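Side-chain contact in fimbrium subunit Fim1C (Bacteroides vulgatus, PDB 4QB7), which is probably a component of the fimbrial tip, part of the filamentous surface appendages that mediate cell adhesion and biofilm formation: residues D143-T146 and A147-D150. Sequence-based numbering, arbitrary orientation.
Sequences DCHT and AIQD. With SO4 (sulfate ion), chain N.
With chi1 at 78°, H145 sets CG between its backbone N and carbonyl carbon, which folds the imidazole back beside A147 and I148; I148, with chi1 at 59°, carries CG1 past the imidazole, the two side chains crossing at about a right angle, and CD1 on toward D143. The ring meets both residues obliquely: CD2 lies 3.5 Å from A147 CB, and CE1 lies 3.7 Å from I148 CG2. I148 CD1 reaches the carboxylate of D143 from the opposite direction, 3.4 Å from D143 OD2. D143 OD1 takes two donors, the backbone N of H145, which meets it nearly along its C-O axis, and ND1 of H145, with D143 CG lying at the ring's edge, in its plane; the bond to ND1 probably restrains the ring's rotation. Because H145 N lies two residues after D143, its bond to OD1 makes an Asx turn, placed where strand 141-143 ends and the chain enters the loop leading to strand 159-178. A short 3-10 turn follows, in which Q149 N donates to T146 O (3.0 Å) from above the carbonyl plane, while I148 N bonds only weakly to H145 O. That carbonyl oxygen also accepts from a water, which in turn accepts from Q149 NE2 (3.0 Å). At the exposed T146, a sulfate, probably from the crystallisation liquor, receives T146 N at O2 (3.1 Å) and T146 OG1 at O4. Were this imidazole of H145 cut back to an alanine, D143 OD1 would probably lose one of its two donors and a gap would be likely to open beside A147 CB and I148 CG2. D143 OD2 is held separately by the backbone N of K163, and I148 packs on V160 and F162, K163, V160 and F162 all belonging to strand 159-178.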
ATOM      1  N   ASP A 143      -3.758   9.127  -9.826  1.00 40.87           N
ATOM      2  CA  ASP A 143      -4.653  10.234  -9.995  1.00 40.72           C
ATOM      3  C   ASP A 143      -5.437  10.052 -11.288  1.00 45.47           C
ATOM      4  O   ASP A 143      -4.860  10.094 -12.370  1.00 45.68           O
ATOM      5  CB  ASP A 143      -3.885  11.558  -9.989  1.00 41.79           C
ATOM      6  CG  ASP A 143      -4.790  12.764 -10.030  1.00 45.95           C
ATOM      7  OD1 ASP A 143      -6.021  12.578 -10.167  1.00 45.28           O
ATOM      8  OD2 ASP A 143      -4.274  13.889  -9.961  1.00 52.11           O
ATOM      9  N   CYS A 144      -6.748   9.840 -11.155  1.00 43.12           N
ATOM     10  CA  CYS A 144      -7.684   9.737 -12.264  1.00 44.66           C
ATOM     11  C   CYS A 144      -8.989  10.495 -11.916  1.00 49.34           C
ATOM     12  O   CYS A 144     -10.065  10.147 -12.405  1.00 48.73           O
ATOM     13  CB  CYS A 144      -7.936   8.286 -12.666  1.00 46.42           C
ATOM     14  SG  CYS A 144      -8.646   7.251 -11.365  1.00 50.89           S
ATOM     15  N   HIS A 145      -8.868  11.590 -11.117  1.00 48.03           N
ATOM     16  CA  HIS A 145     -10.024  12.406 -10.748  1.00 49.12           C
ATOM     17  C   HIS A 145     -10.417  13.299 -11.957  1.00 51.80           C
ATOM     18  O   HIS A 145      -9.577  13.624 -12.812  1.00 49.96           O
ATOM     19  CB  HIS A 145      -9.844  13.164  -9.397  1.00 50.56           C
ATOM     20  CG  HIS A 145      -9.003  14.407  -9.386  1.00 54.84           C
ATOM     21  ND1 HIS A 145      -7.631  14.366  -9.606  1.00 56.66           N
ATOM     22  CD2 HIS A 145      -9.338  15.667  -9.017  1.00 57.62           C
ATOM     23  CE1 HIS A 145      -7.191  15.604  -9.443  1.00 55.96           C
ATOM     24  NE2 HIS A 145      -8.176  16.422  -9.070  1.00 57.19           N
ATOM     25  N   THR A 146     -11.733  13.573 -12.070  1.00 47.97           N
ATOM     26  CA  THR A 146     -12.376  14.260 -13.191  1.00 47.97           C
ATOM     27  C   THR A 146     -11.939  15.721 -13.319  1.00 51.87           C
ATOM     28  O   THR A 146     -11.956  16.254 -14.421  1.00 51.81           O
ATOM     29  CB  THR A 146     -13.908  14.119 -13.105  1.00 57.64           C
ATOM     30  OG1 THR A 146     -14.392  14.828 -11.967  1.00 69.07           O
ATOM     31  CG2 THR A 146     -14.358  12.659 -12.998  1.00 49.90           C
ATOM     32  N   ALA A 147     -11.508  16.353 -12.220  1.00 48.60           N
ATOM     33  CA  ALA A 147     -11.065  17.743 -12.232  1.00 47.97           C
ATOM     34  C   ALA A 147      -9.736  17.942 -13.005  1.00 49.82           C
ATOM     35  O   ALA A 147      -9.344  19.081 -13.197  1.00 50.98           O
ATOM     36  CB  ALA A 147     -10.941  18.266 -10.817  1.00 48.79           C
ATOM     37  N   ILE A 148      -9.067  16.870 -13.476  1.00 43.54           N
ATOM     38  CA  ILE A 148      -7.866  17.030 -14.301  1.00 41.79           C
ATOM     39  C   ILE A 148      -8.150  16.485 -15.722  1.00 46.43           C
ATOM     40  O   ILE A 148      -7.233  16.338 -16.525  1.00 47.16           O
ATOM     41  CB  ILE A 148      -6.550  16.504 -13.694  1.00 43.62           C
ATOM     42  CG1 ILE A 148      -6.594  14.995 -13.354  1.00 43.18           C
ATOM     43  CG2 ILE A 148      -6.148  17.375 -12.509  1.00 44.58           C
ATOM     44  CD1 ILE A 148      -5.216  14.341 -13.244  1.00 45.72           C
ATOM     45  N   GLN A 149      -9.438  16.250 -16.032  1.00 42.90           N
ATOM     46  CA  GLN A 149      -9.945  15.851 -17.344  1.00 43.11           C
ATOM     47  C   GLN A 149     -10.588  17.046 -18.020  1.00 49.25           C
ATOM     48  O   GLN A 149     -11.138  17.929 -17.339  1.00 49.06           O
ATOM     49  CB  GLN A 149     -10.958  14.713 -17.233  1.00 44.01           C
ATOM     50  CG  GLN A 149     -10.410  13.540 -16.477  1.00 48.38           C
ATOM     51  CD  GLN A 149     -11.374  12.391 -16.367  1.00 59.42           C
ATOM     52  OE1 GLN A 149     -12.545  12.470 -16.762  1.00 51.89           O
ATOM     53  NE2 GLN A 149     -10.885  11.297 -15.799  1.00 43.57           N
ATOM     54  N   ASP A 150     -10.518  17.086 -19.364  1.00 47.13           N
ATOM     55  CA  ASP A 150     -11.087  18.166 -20.201  1.00 47.68           C
ATOM     56  C   ASP A 150     -10.596  19.545 -19.751  1.00 51.63           C
ATOM     57  O   ASP A 150     -11.391  20.468 -19.536  1.00 52.32           O
ATOM     58  CB  ASP A 150     -12.626  18.114 -20.206  1.00 49.64           C
ATOM     59  CG  ASP A 150     -13.216  16.911 -20.892  1.00 55.59           C
ATOM     60  OD1 ASP A 150     -12.542  16.344 -21.798  1.00 53.84           O
ATOM     61  OD2 ASP A 150     -14.355  16.551 -20.555  1.00 62.29           O
TER
HETATM   62  S   SO4 N 413     -13.588  13.089  -8.815  0.60 83.99           S
HETATM   63  O1  SO4 N 413     -13.033  12.659  -7.525  0.60 85.91           O
HETATM   64  O2  SO4 N 413     -13.275  12.061  -9.808  0.60 81.76           O
HETATM   65  O3  SO4 N 413     -15.044  13.191  -8.714  0.60 84.83           O
HETATM   66  O4  SO4 N 413     -13.027  14.426  -9.176  0.60 81.97           O
HETATM   67  O   HOH W   1      -8.234  12.032 -14.619  1.00 43.43           O